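Two-component system sensor histidine kinase (Bacteroides thetaiotaomicron, PDB 3OTT) probably senses saccharides through its extracellular beta-propeller and beta-sandwich part and is thought to relay the signal as a histidine kinase and transcription regulator. Local coordinates at residues 61-66 / 83-88; 73-78 / 93-98. All blocks are in the same frame, centred on the assembly; numbering follows the deposited sequence. Where two conformers were deposited one is given.

Contact 1: 61-66 / 83-88; sequences NNTRIY and GILVYN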
loop_
_atom_site.group_PDB
_atom_site.type_symbol
_atom_site.label_atom_id
_atom_site.label_comp_id
_atom_site.label_asym_id
_atom_site.label_seq_id
_atom_site.Cartn_x
_atom_site.Cartn_y
_atom_site.Cartn_z
ATOM N N ASN B 61 -1.769 -3.182 -40.215
ATOM C CA ASN B 61 -1.036 -3.602 -38.973
ATOM C C ASN B 61 0.430 -4.044 -39.158
ATOM O O ASN B 61 1.138 -4.231 -38.187
ATOM C CB ASN B 61 -1.783 -4.720 -38.222
ATOM C CG ASN B 61 -2.169 -5.837 -39.124
ATOM O OD1 ASN B 61 -1.333 -6.420 -39.840
ATOM N ND2 ASN B 61 -3.457 -6.106 -39.171
ATOM N N ASN B 62 0.822 -4.252 -40.416
ATOM C CA ASN B 62 2.174 -4.601 -40.846
ATOM C C ASN B 62 2.909 -3.280 -41.045
ATOM O O ASN B 62 3.032 -2.816 -42.165
ATOM C CB ASN B 62 2.065 -5.299 -42.198
ATOM C CG ASN B 62 3.403 -5.835 -42.750
ATOM O OD1 ASN B 62 3.461 -6.167 -43.932
ATOM N ND2 ASN B 62 4.444 -5.983 -41.904
ATOM N N THR B 63 3.356 -2.656 -39.955
ATOM C CA THR B 63 3.848 -1.301 -40.025
ATOM C C THR B 63 4.791 -1.094 -38.875
ATOM O O THR B 63 4.812 -1.884 -37.929
ATOM C CB THR B 63 2.667 -0.272 -40.025
ATOM O OG1 THR B 63 3.135 1.024 -40.356
ATOM C CG2 THR B 63 1.888 -0.229 -38.682
ATOM N N ARG B 64 5.614 -0.068 -38.939
ATOM C CA ARG B 64 6.609 0.126 -37.907
ATOM C C ARG B 64 5.959 0.701 -36.645
ATOM O O ARG B 64 5.154 1.622 -36.715
ATOM C CB ARG B 64 7.763 1.008 -38.412
ATOM C CG ARG B 64 8.823 1.343 -37.356
ATOM C CD ARG B 64 9.985 2.219 -37.907
ATOM N NE ARG B 64 11.286 1.749 -37.420
ATOM C CZ ARG B 64 12.370 1.592 -38.194
ATOM N NH1 ARG B 64 12.364 1.929 -39.501
ATOM N NH2 ARG B 64 13.473 1.126 -37.653
ATOM N N ILE B 65 6.344 0.160 -35.495
ATOM C CA ILE B 65 5.857 0.604 -34.226
ATOM C C ILE B 65 6.951 1.452 -33.554
ATOM O O ILE B 65 8.105 1.029 -33.489
ATOM C CB ILE B 65 5.613 -0.614 -33.303
ATOM C CG1 ILE B 65 4.796 -1.712 -34.011
ATOM C CG2 ILE B 65 4.935 -0.210 -31.942
ATOM C CD1 ILE B 65 3.415 -1.280 -34.379
ATOM N N TYR B 66 6.611 2.617 -33.016
ATOM C CA TYR B 66 7.670 3.450 -32.402
ATOM C C TYR B 66 7.656 3.441 -30.898
ATOM O O TYR B 66 8.667 3.760 -30.273
ATOM C CB TYR B 66 7.572 4.876 -32.912
ATOM C CG TYR B 66 7.803 4.971 -34.404
ATOM C CD1 TYR B 66 9.101 5.169 -34.922
ATOM C CD2 TYR B 66 6.706 4.903 -35.303
ATOM C CE1 TYR B 66 9.330 5.268 -36.312
ATOM C CE2 TYR B 66 6.920 4.982 -36.747
ATOM C CZ TYR B 66 8.239 5.153 -37.217
ATOM O OH TYR B 66 8.457 5.268 -38.558
ATOM N N GLY B 83 -0.540 6.798 -37.049
ATOM C CA GLY B 83 -1.126 7.378 -35.874
ATOM C C GLY B 83 -0.955 6.448 -34.718
ATOM O O GLY B 83 0.139 6.304 -34.151
ATOM N N ILE B 84 -2.059 5.840 -34.358
ATOM C CA ILE B 84 -2.083 4.940 -33.254
ATOM C C ILE B 84 -2.821 3.716 -33.654
ATOM O O ILE B 84 -3.944 3.774 -34.078
ATOM C CB ILE B 84 -2.731 5.567 -32.025
ATOM C CG1 ILE B 84 -1.822 6.679 -31.510
ATOM C CG2 ILE B 84 -3.030 4.489 -30.965
ATOM C CD1 ILE B 84 -2.235 7.261 -30.230
ATOM N N LEU B 85 -2.151 2.596 -33.510
ATOM C CA LEU B 85 -2.715 1.325 -33.803
ATOM C C LEU B 85 -3.122 0.718 -32.465
ATOM O O LEU B 85 -2.315 0.669 -31.526
ATOM C CB LEU B 85 -1.623 0.523 -34.476
ATOM C CG LEU B 85 -2.007 -0.792 -35.111
ATOM C CD1 LEU B 85 -3.094 -0.613 -36.234
ATOM C CD2 LEU B 85 -0.672 -1.428 -35.610
ATOM N N VAL B 86 -4.393 0.350 -32.333
ATOM C CA VAL B 86 -4.898 -0.188 -31.103
ATOM C C VAL B 86 -5.155 -1.720 -31.161
ATOM O O VAL B 86 -6.004 -2.206 -31.937
ATOM C CB VAL B 86 -6.142 0.572 -30.656
ATOM C CG1 VAL B 86 -6.753 -0.075 -29.431
ATOM C CG2 VAL B 86 -5.777 2.038 -30.376
ATOM N N TYR B 87 -4.477 -2.474 -30.307
ATOM C CA TYR B 87 -4.601 -3.910 -30.371
ATOM C C TYR B 87 -5.224 -4.441 -29.083
ATOM O O TYR B 87 -4.716 -4.210 -27.975
ATOM C CB TYR B 87 -3.217 -4.557 -30.672
ATOM C CG TYR B 87 -3.221 -6.075 -30.688
ATOM C CD1 TYR B 87 -3.825 -6.802 -31.756
ATOM C CD2 TYR B 87 -2.622 -6.785 -29.681
ATOM C CE1 TYR B 87 -3.838 -8.209 -31.770
ATOM C CE2 TYR B 87 -2.592 -8.209 -29.690
ATOM C CZ TYR B 87 -3.205 -8.889 -30.730
ATOM O OH TYR B 87 -3.169 -10.246 -30.717
ATOM N N ASN B 88 -6.353 -5.113 -29.216
ATOM C CA ASN B 88 -6.953 -5.773 -28.039
ATOM C C ASN B 88 -6.283 -7.124 -27.833
ATOM O O ASN B 88 -6.551 -8.038 -28.549
ATOM C CB ASN B 88 -8.491 -5.886 -28.174
ATOM C CG ASN B 88 -9.159 -6.495 -26.937
ATOM O OD1 ASN B 88 -8.520 -7.200 -26.167
ATOM N ND2 ASN B 88 -10.467 -6.223 -26.754
#

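Contact 2: 73-78 / 93-98; sequences NTYLYM and RYEQPE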
loop_
_atom_site.group_PDB
_atom_site.type_symbol
_atom_site.label_atom_id
_atom_site.label_comp_id
_atom_site.label_asym_id
_atom_site.label_seq_id
_atom_site.Cartn_x
_atom_site.Cartn_y
_atom_site.Cartn_z
ATOM N N ASN B 73 -5.916 -2.443 -19.116
ATOM C CA ASN B 73 -5.558 -3.841 -18.866
ATOM C C ASN B 73 -6.053 -4.733 -20.029
ATOM O O ASN B 73 -6.390 -5.908 -19.828
ATOM C CB ASN B 73 -6.225 -4.292 -17.564
ATOM C CG ASN B 73 -5.523 -5.487 -16.905
ATOM O OD1 ASN B 73 -4.340 -5.765 -17.127
ATOM N ND2 ASN B 73 -6.272 -6.201 -16.077
ATOM N N THR B 74 -6.191 -4.158 -21.228
ATOM C CA THR B 74 -6.633 -4.953 -22.340
ATOM C C THR B 74 -6.140 -4.494 -23.699
ATOM O O THR B 74 -6.203 -5.281 -24.641
ATOM C CB THR B 74 -8.173 -5.195 -22.360
ATOM O OG1 THR B 74 -8.465 -6.209 -23.322
ATOM C CG2 THR B 74 -8.983 -3.933 -22.729
ATOM N N TYR B 75 -5.677 -3.244 -23.836
ATOM C CA TYR B 75 -5.213 -2.763 -25.171
ATOM C C TYR B 75 -3.721 -2.471 -25.229
ATOM O O TYR B 75 -3.109 -2.065 -24.255
ATOM C CB TYR B 75 -5.951 -1.489 -25.639
ATOM C CG TYR B 75 -7.465 -1.544 -25.573
ATOM C CD1 TYR B 75 -8.218 -2.261 -26.533
ATOM C CD2 TYR B 75 -8.155 -0.867 -24.574
ATOM C CE1 TYR B 75 -9.612 -2.330 -26.443
ATOM C CE2 TYR B 75 -9.559 -0.945 -24.468
ATOM C CZ TYR B 75 -10.266 -1.663 -25.396
ATOM O OH TYR B 75 -11.644 -1.651 -25.258
ATOM N N LEU B 76 -3.132 -2.656 -26.377
ATOM C CA LEU B 76 -1.809 -2.110 -26.636
ATOM C C LEU B 76 -2.053 -0.953 -27.588
ATOM O O LEU B 76 -2.565 -1.204 -28.696
ATOM C CB LEU B 76 -0.873 -3.152 -27.291
ATOM C CG LEU B 76 -0.123 -4.194 -26.448
ATOM C CD1 LEU B 76 -0.809 -4.577 -25.169
ATOM C CD2 LEU B 76 0.126 -5.451 -27.258
ATOM N N TYR B 77 -1.820 0.278 -27.118
ATOM C CA TYR B 77 -1.819 1.485 -27.946
ATOM C C TYR B 77 -0.395 1.646 -28.438
ATOM O O TYR B 77 0.545 1.757 -27.640
ATOM C CB TYR B 77 -2.234 2.766 -27.122
ATOM C CG TYR B 77 -3.727 2.991 -26.980
ATOM C CD1 TYR B 77 -4.591 1.922 -26.703
ATOM C CD2 TYR B 77 -4.266 4.268 -27.096
ATOM C CE1 TYR B 77 -5.988 2.115 -26.596
ATOM C CE2 TYR B 77 -5.634 4.513 -26.955
ATOM C CZ TYR B 77 -6.507 3.428 -26.720
ATOM O OH TYR B 77 -7.880 3.659 -26.606
ATOM N N MET B 78 -0.222 1.695 -29.741
ATOM C CA MET B 78 1.112 1.703 -30.333
ATOM C C MET B 78 1.252 2.839 -31.344
ATOM O O MET B 78 0.378 3.009 -32.204
ATOM C CB MET B 78 1.337 0.350 -31.032
ATOM C CG MET B 78 1.198 -0.854 -30.037
ATOM S SD MET B 78 1.384 -2.349 -30.994
ATOM C CE MET B 78 -0.222 -2.522 -31.800
ATOM N N ARG B 93 -7.768 -8.913 -31.564
ATOM C CA ARG B 93 -8.348 -8.152 -32.650
ATOM C C ARG B 93 -7.825 -6.698 -32.595
ATOM O O ARG B 93 -7.726 -6.135 -31.481
ATOM C CB ARG B 93 -9.885 -8.043 -32.468
ATOM C CG ARG B 93 -10.598 -9.349 -32.126
ATOM C CD ARG B 93 -11.234 -10.128 -33.304
ATOM N NE ARG B 93 -10.544 -10.052 -34.595
ATOM C CZ ARG B 93 -11.112 -9.623 -35.738
ATOM N NH1 ARG B 93 -12.379 -9.195 -35.769
ATOM N NH2 ARG B 93 -10.404 -9.591 -36.867
ATOM N N TYR B 94 -7.580 -6.087 -33.754
ATOM C CA TYR B 94 -7.325 -4.641 -33.841
ATOM C C TYR B 94 -8.672 -3.958 -33.706
ATOM O O TYR B 94 -9.612 -4.375 -34.344
ATOM C CB TYR B 94 -6.611 -4.253 -35.165
ATOM C CG TYR B 94 -5.181 -4.694 -35.098
ATOM C CD1 TYR B 94 -4.245 -3.898 -34.496
ATOM C CD2 TYR B 94 -4.787 -5.959 -35.547
ATOM C CE1 TYR B 94 -2.904 -4.304 -34.373
ATOM C CE2 TYR B 94 -3.475 -6.390 -35.423
ATOM C CZ TYR B 94 -2.523 -5.552 -34.817
ATOM O OH TYR B 94 -1.196 -5.913 -34.691
ATOM N N GLU B 95 -8.763 -2.965 -32.830
ATOM C CA GLU B 95 -10.031 -2.377 -32.466
ATOM C C GLU B 95 -9.894 -0.915 -32.479
ATOM O O GLU B 95 -9.646 -0.374 -31.400
ATOM C CB GLU B 95 -10.446 -2.798 -31.025
ATOM C CG GLU B 95 -11.386 -4.032 -31.066
ATOM C CD GLU B 95 -11.745 -4.635 -29.705
ATOM O OE1 GLU B 95 -11.625 -3.912 -28.692
ATOM O OE2 GLU B 95 -12.187 -5.833 -29.673
ATOM N N GLN B 96 -10.015 -0.259 -33.643
ATOM C CA GLN B 96 -9.856 1.222 -33.692
ATOM C C GLN B 96 -11.005 2.046 -33.106
ATOM O O GLN B 96 -12.151 1.952 -33.565
ATOM C CB GLN B 96 -9.574 1.811 -35.103
ATOM C CG GLN B 96 -8.164 1.596 -35.730
ATOM C CD GLN B 96 -6.933 2.023 -34.845
ATOM O OE1 GLN B 96 -6.169 1.149 -34.357
ATOM N NE2 GLN B 96 -6.726 3.342 -34.682
ATOM N N PRO B 97 -10.663 2.950 -32.167
ATOM C CA PRO B 97 -11.495 4.088 -31.728
ATOM C C PRO B 97 -12.047 4.896 -32.902
ATOM O O PRO B 97 -11.481 4.870 -33.970
ATOM C CB PRO B 97 -10.493 4.967 -30.952
ATOM C CG PRO B 97 -9.446 4.030 -30.436
ATOM C CD PRO B 97 -9.299 3.016 -31.590
ATOM N N GLU B 98 -13.155 5.607 -32.716
ATOM C CA GLU B 98 -13.632 6.468 -33.763
ATOM C C GLU B 98 -12.683 7.676 -33.966
ATOM O O GLU B 98 -12.732 8.312 -35.005
ATOM C CB GLU B 98 -15.113 6.882 -33.560
ATOM C CG GLU B 98 -16.126 6.042 -34.452
ATOM C CD GLU B 98 -17.555 6.689 -34.677
ATOM O OE1 GLU B 98 -18.189 7.239 -33.724
ATOM O OE2 GLU B 98 -18.057 6.621 -35.834
#

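Contact 1: 61-66 / 83-88
The carboxamide of Asn61 is turned away from Leu85: the CB-CG bond of Asn61 runs almost directly away from Leu85 CD2, so neither a face nor an edge of the amide meets the leucine, and the touching is done by carbons behind it. On the same loop the Tyr66 ring has Arg64 CG over one face, 3.9 Å above its plane and shifted toward the rim. The setting is a four-stranded beta-propeller blade, entered through the loop 61-66, which brings the chain from strand 51-53 of the preceding sheet to strand 67-71, while Leu85 lies on strand 84-88, the third of the blade. The contact illustrates how a blade-to-blade connection can pack on one aliphatic side chain of the blade it enters. Leu85 has CG anti to its backbone N (chi1 -170°), which sends the branch toward the loop, and its CD2 methyl takes every close approach. Thr63 meets it tip to tip, CG2 to Leu85 CD2 at 4.2 Å; its hydroxyl, on the other branch, takes no part. Ile65 starts off at an angle to the strand, but bends in both torsions (chi1 -49°, chi2 -64°) swing its end round until CD1 lies 4.3 Å from the same Leu85 methyl. Round Leu85 CD2, Thr63 comes between Asn61 and Ile65. Tyr94 of the last strand also packs on Leu85 and Asn61, and Met78 on Ile65. The polar end of Asn61 is satisfied within its own loop, ND2 by Glu59 OE1 and OD1 by Thr56 N, which fixes the amide's rotation, with its CA and CB left facing the leucine: Asn61 CB is 4.3 Å from Leu85 CD2, and Asn61 CA nearer still at 4.0 Å.

Contact 2: 73-78 / 93-98
The polar encounter between Tyr75 and Glu95 is edge-on: Glu95 OE1 lies at the rim of the Tyr75 ring, near its plane, 3.4 Å from CE1. The two side chains cross at about a right angle, with ring and carboxylate planes 66° apart. The oxygen thus meets the C-H edge rather than the pi cloud, an approach that is probably mildly favourable electrostatically. Neither polar end depends on the other, since Glu95 OE1 accepts a hydrogen bond from Asn88 ND2, and Tyr75 OH pairs with His372 of the second subunit, placing this corner of the blade at the dimer interface. Thr74 CG2 lies over one face of the Tyr75 ring, 3.5 Å above its plane and shifted toward the rim.

Both segments belong to one antiparallel propeller blade, in which strand 84-88 separates strand 75-79 from the short last strand 93-94. They therefore meet through side chains alone. Where strand 75-79 begins, Thr74 and Tyr75 both face Ile71 in a classic beta bulge. The chain leaves strand 93-94 after Tyr94, and CA 94 to 97 runs at 89° to CA 75 to 78.

The remaining contacts are apolar or nearly so. Met78 is bent at its last torsion (chi3 -78°), bringing the terminal methyl to the edge of the Tyr94 ring, CE to CE1 4.1 Å, close to the ring plane; this is an edge approach and not packing over a face. Tyr94 OH is bonded to His54 O, which ties down the far end of that ring. On the other side of the sheet, Tyr77 leans over Val86 of the intervening strand, so that its end approaches Pro97, its OH 4.2 Å from Pro97 CG, while the rim of the Tyr77 ring has Tyr75 CB in its plane.

From the N terminus, the chain passes loop 61-66, strand 67-71, strand 75-79, strand 84-88 and then strand 93-94 with its exit loop. Contact 1 closes the first loop when 83-88 comes back past 61-66, spanning 16 residues; contact 2 opens inside that span at 73-78 and closes beyond it at 93-98. The two loops therefore cross instead of nesting. Strand 84-88 joins them: Tyr87 O probably accepts a bond from Leu76 N at 2.7 Å, and on its other edge Val86 N probably donates to Gln96 OE1 at 2.8 Å. Together they tie the entry loop, middle strands and exit of one propeller blade.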